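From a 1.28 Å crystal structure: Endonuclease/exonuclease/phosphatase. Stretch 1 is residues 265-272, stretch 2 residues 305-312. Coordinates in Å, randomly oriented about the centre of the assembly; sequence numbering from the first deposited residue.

Stretch 1 265-272: DTWRQVND
Stretch 2 305-312: DVVAGHVS

A short, weakly bonded helix, about Thr266 to Val270, packs across a strand already under way at Asp305; their N-to-C directions make 103° and the axes approach to 7.7 Å. CA pairs set the register: Thr266 CA to Val306 CA 6.1 Å, Val270 CA to Ala308 CA 5.9 Å, Trp267 CA to Gly309 CA 6.3 Å. Val306 (phi/psi -104/127, chi1 t) points toward the helix. Its CG1 lies 3.5 Å from both Thr266 O and Val270 CG1, and its CG2 3.9 Å from Gln269 CG. Gln269 (m, m) then leads away, its NE2 donating to Asp265 O at 3.1 Å. Val307 (-96/-48, t), departing from the extended backbone of its neighbours, and Ala308 (-168/167) direct CB away, and here Val270 (chi1 m) also meets backbone: CG1 is 3.8 Å from Val307 O, CG2 4.0 Å from Ala308 C. At Gly309 (-165/159), Asn271 (-135/160, chi1 m, chi2 -36°) donates from ND2 to Gly309 O at 2.9 Å, with an N-H...O angle of 157°. Water 1 completes a bridge, donating to Asn271 OD1 (2.8 Å) and accepting from Gly309 N (3.0 Å). His310 (-151/156, chi1 p) turns CB away, and its C lies 3.4 Å from Trp267 CZ3 at the ring edge. Val311 (-83/146, m) sets CG1 3.9 Å from Trp267 CH2. In the indole (t, chi2 -88°), Trp267 NE1 donates to Asp272 O at 3.0 Å.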

ATOM      1  N   ASP A 265      -1.385   6.178   2.702  1.00 11.39           N
ATOM      2  CA  ASP A 265      -2.207   5.025   2.380  1.00 11.56           C
ATOM      3  C   ASP A 265      -3.376   5.564   1.565  1.00 11.11           C
ATOM      4  O   ASP A 265      -4.288   6.187   2.114  1.00 11.87           O
ATOM      5  CB  ASP A 265      -2.668   4.412   3.705  1.00 12.24           C
ATOM      6  CG  ASP A 265      -3.570   3.195   3.544  1.00 12.02           C
ATOM      7  OD1 ASP A 265      -4.132   2.942   2.450  1.00 13.17           O
ATOM      8  OD2 ASP A 265      -3.739   2.499   4.569  1.00 13.56           O
ATOM      9  N   THR A 266      -3.335   5.361   0.252  1.00 11.06           N
ATOM     10  CA  THR A 266      -4.249   6.097  -0.609  1.00 11.25           C
ATOM     11  C   THR A 266      -5.714   5.728  -0.369  1.00 11.13           C
ATOM     12  O   THR A 266      -6.565   6.610  -0.325  1.00 11.91           O
ATOM     13  CB  THR A 266      -3.881   5.995  -2.104  1.00 11.91           C
ATOM     14  OG1 THR A 266      -3.967   4.637  -2.545  1.00 12.27           O
ATOM     15  CG2 THR A 266      -2.464   6.550  -2.350  1.00 12.45           C
ATOM     16  N   TRP A 267      -5.994   4.440  -0.170  1.00 10.97           N
ATOM     17  CA  TRP A 267      -7.360   4.018   0.104  1.00 11.07           C
ATOM     18  C   TRP A 267      -7.951   4.798   1.272  1.00 11.04           C
ATOM     19  O   TRP A 267      -9.074   5.303   1.210  1.00 12.10           O
ATOM     20  CB  TRP A 267      -7.401   2.524   0.430  1.00 11.39           C
ATOM     21  CG  TRP A 267      -8.808   2.055   0.703  1.00 10.80           C
ATOM     22  CD1 TRP A 267      -9.468   2.061   1.909  1.00 10.86           C
ATOM     23  CD2 TRP A 267      -9.739   1.546  -0.264  1.00 11.07           C
ATOM     24  NE1 TRP A 267     -10.747   1.573   1.743  1.00 11.41           N
ATOM     25  CE2 TRP A 267     -10.937   1.255   0.426  1.00 10.91           C
ATOM     26  CE3 TRP A 267      -9.666   1.297  -1.637  1.00 11.64           C
ATOM     27  CZ2 TRP A 267     -12.058   0.744  -0.226  1.00 11.30           C
ATOM     28  CZ3 TRP A 267     -10.775   0.774  -2.273  1.00 12.59           C
ATOM     29  CH2 TRP A 267     -11.952   0.501  -1.571  1.00 12.06           C
ATOM     30  N   ARG A 268      -7.177   4.895   2.347  1.00 11.06           N
ATOM     31  CA  ARG A 268      -7.641   5.476   3.588  1.00 12.54           C
ATOM     32  C   ARG A 268      -7.849   6.992   3.499  1.00 13.07           C
ATOM     33  O   ARG A 268      -8.526   7.571   4.341  1.00 13.94           O
ATOM     34  CB  ARG A 268      -6.609   5.115   4.649  1.00 16.68           C
ATOM     35  CG  ARG A 268      -6.965   5.387   6.064  1.00 19.63           C
ATOM     36  CD  ARG A 268      -5.832   4.871   6.936  1.00 21.71           C
ATOM     37  NE  ARG A 268      -6.238   4.868   8.321  1.00 23.57           N
ATOM     38  CZ  ARG A 268      -5.619   4.189   9.275  1.00 19.85           C
ATOM     39  NH1 ARG A 268      -4.530   3.467   8.997  1.00 19.02           N
ATOM     40  NH2 ARG A 268      -6.085   4.261  10.512  1.00 22.84           N
ATOM     41  N   GLN A 269      -7.285   7.637   2.480  1.00 12.43           N
ATOM     42  CA  GLN A 269      -7.512   9.067   2.280  1.00 13.51           C
ATOM     43  C   GLN A 269      -8.924   9.333   1.767  1.00 12.72           C
ATOM     44  O   GLN A 269      -9.513  10.364   2.093  1.00 15.01           O
ATOM     45  CB  GLN A 269      -6.516   9.665   1.281  1.00 13.52           C
ATOM     46  CG  GLN A 269      -5.051   9.395   1.557  1.00 14.48           C
ATOM     47  CD  GLN A 269      -4.632   9.775   2.959  1.00 14.59           C
ATOM     48  OE1 GLN A 269      -4.687  10.939   3.344  1.00 16.29           O
ATOM     49  NE2 GLN A 269      -4.193   8.784   3.729  1.00 16.26           N
ATOM     50  N   VAL A 270      -9.455   8.420   0.952  1.00 11.77           N
ATOM     51  CA  VAL A 270     -10.700   8.680   0.235  1.00 11.77           C
ATOM     52  C   VAL A 270     -11.854   7.760   0.610  1.00 11.77           C
ATOM     53  O   VAL A 270     -13.000   8.069   0.295  1.00 13.31           O
ATOM     54  CB  VAL A 270     -10.519   8.636  -1.307  1.00 12.96           C
ATOM     55  CG1 VAL A 270      -9.745   9.848  -1.802  1.00 15.86           C
ATOM     56  CG2 VAL A 270      -9.886   7.323  -1.757  1.00 13.50           C
ATOM     57  N   ASN A 271     -11.569   6.635   1.263  1.00 11.61           N
ATOM     58  CA  ASN A 271     -12.583   5.623   1.572  1.00 11.77           C
ATOM     59  C   ASN A 271     -12.433   5.163   3.012  1.00 11.64           C
ATOM     60  O   ASN A 271     -11.369   5.310   3.610  1.00 12.59           O
ATOM     61  CB  ASN A 271     -12.403   4.384   0.690  1.00 12.43           C
ATOM     62  CG  ASN A 271     -12.653   4.651  -0.789  1.00 12.74           C
ATOM     63  OD1 ASN A 271     -13.523   5.431  -1.162  1.00 14.31           O
ATOM     64  ND2 ASN A 271     -11.897   3.970  -1.644  1.00 13.01           N
ATOM     65  N   ASP A 272     -13.483   4.576   3.570  1.00 11.73           N
ATOM     66  CA  ASP A 272     -13.346   3.846   4.824  1.00 12.17           C
ATOM     67  C   ASP A 272     -12.541   2.571   4.575  1.00 11.50           C
ATOM     68  O   ASP A 272     -12.921   1.758   3.732  1.00 11.82           O
ATOM     69  CB  ASP A 272     -14.717   3.445   5.388  1.00 13.24           C
ATOM     70  CG  ASP A 272     -15.520   4.616   5.892  1.00 15.99           C
ATOM     71  OD1 ASP A 272     -14.930   5.570   6.440  1.00 15.54           O
ATOM     72  OD2 ASP A 272     -16.760   4.564   5.755  1.00 20.58           O
ATOM     73  N   ASP A 305      -2.135  13.637  -5.037  1.00 14.26           N
ATOM     74  CA  ASP A 305      -3.418  13.718  -4.357  1.00 15.17           C
ATOM     75  C   ASP A 305      -4.196  12.456  -4.684  1.00 13.62           C
ATOM     76  O   ASP A 305      -4.007  11.859  -5.741  1.00 15.09           O
ATOM     77  CB  ASP A 305      -4.227  14.908  -4.855  1.00 19.03           C
ATOM     78  CG  ASP A 305      -3.673  16.216  -4.389  0.64 24.80           C
ATOM     79  OD1 ASP A 305      -2.782  16.202  -3.517  0.37 27.59           O
ATOM     80  OD2 ASP A 305      -4.143  17.259  -4.882  0.33 27.84           O
ATOM     81  N   VAL A 306      -5.091  12.062  -3.794  1.00 13.25           N
ATOM     82  CA  VAL A 306      -5.937  10.905  -4.042  1.00 12.93           C
ATOM     83  C   VAL A 306      -7.335  11.376  -4.416  1.00 13.19           C
ATOM     84  O   VAL A 306      -7.948  12.155  -3.693  1.00 15.17           O
ATOM     85  CB  VAL A 306      -6.006   9.986  -2.808  1.00 13.54           C
ATOM     86  CG1 VAL A 306      -6.700   8.685  -3.169  1.00 14.69           C
ATOM     87  CG2 VAL A 306      -4.603   9.711  -2.278  1.00 14.53           C
ATOM     88  N   VAL A 307      -7.830  10.892  -5.549  1.00 13.51           N
ATOM     89  CA  VAL A 307      -9.124  11.308  -6.075  1.00 14.65           C
ATOM     90  C   VAL A 307     -10.242  10.351  -5.682  1.00 13.69           C
ATOM     91  O   VAL A 307     -11.285  10.773  -5.202  1.00 15.37           O
ATOM     92  CB  VAL A 307      -9.065  11.468  -7.617  1.00 15.80           C
ATOM     93  CG1 VAL A 307     -10.416  11.899  -8.176  1.00 17.97           C
ATOM     94  CG2 VAL A 307      -7.964  12.466  -8.006  1.00 16.90           C
ATOM     95  N   ALA A 308     -10.008   9.057  -5.867  1.00 12.83           N
ATOM     96  CA  ALA A 308     -11.030   8.044  -5.624  1.00 12.72           C
ATOM     97  C   ALA A 308     -10.365   6.683  -5.634  1.00 12.28           C
ATOM     98  O   ALA A 308      -9.219   6.544  -6.065  1.00 12.51           O
ATOM     99  CB  ALA A 308     -12.106   8.104  -6.705  1.00 14.18           C
ATOM    100  N   GLY A 309     -11.077   5.669  -5.173  1.00 11.59           N
ATOM    101  CA  GLY A 309     -10.582   4.317  -5.320  1.00 12.32           C
ATOM    102  C   GLY A 309     -11.681   3.318  -5.075  1.00 11.57           C
ATOM    103  O   GLY A 309     -12.683   3.644  -4.429  1.00 12.12           O
ATOM    104  N   HIS A 310     -11.507   2.103  -5.577  1.00 11.42           N
ATOM    105  CA  HIS A 310     -12.480   1.046  -5.332  1.00 11.76           C
ATOM    106  C   HIS A 310     -11.792  -0.303  -5.363  1.00 11.44           C
ATOM    107  O   HIS A 310     -10.737  -0.452  -5.981  1.00 12.25           O
ATOM    108  CB  HIS A 310     -13.624   1.085  -6.359  1.00 13.43           C
ATOM    109  CG  HIS A 310     -13.172   0.943  -7.783  1.00 13.43           C
ATOM    110  ND1 HIS A 310     -12.738   2.014  -8.529  1.00 15.54           N
ATOM    111  CD2 HIS A 310     -13.102  -0.140  -8.593  1.00 14.42           C
ATOM    112  CE1 HIS A 310     -12.425   1.601  -9.750  1.00 15.57           C
ATOM    113  NE2 HIS A 310     -12.628   0.296  -9.809  1.00 15.08           N
ATOM    114  N   VAL A 311     -12.388  -1.287  -4.700  1.00 11.48           N
ATOM    115  CA  VAL A 311     -11.969  -2.658  -4.907  1.00 12.44           C
ATOM    116  C   VAL A 311     -12.669  -3.171  -6.160  1.00 12.92           C
ATOM    117  O   VAL A 311     -13.797  -2.780  -6.471  1.00 15.11           O
ATOM    118  CB  VAL A 311     -12.241  -3.581  -3.688  1.00 13.68           C
ATOM    119  CG1 VAL A 311     -11.300  -3.225  -2.535  1.00 15.17           C
ATOM    120  CG2 VAL A 311     -13.706  -3.539  -3.265  1.00 14.77           C
ATOM    121  N   SER A 312     -11.993  -4.025  -6.910  1.00 13.02           N
ATOM    122  CA  SER A 312     -12.577  -4.503  -8.150  1.00 13.59           C
ATOM    123  C   SER A 312     -13.588  -5.601  -7.889  1.00 13.16           C
ATOM    124  O   SER A 312     -13.262  -6.635  -7.297  1.00 13.86           O
ATOM    125  CB  SER A 312     -11.506  -5.012  -9.101  1.00 15.50           C
ATOM    126  OG  SER A 312     -12.091  -5.334 -10.345  1.00 17.19           O
TER
HETATM  127  O   HOH W   1     -13.503   6.586  -3.685  1.00 13.95           O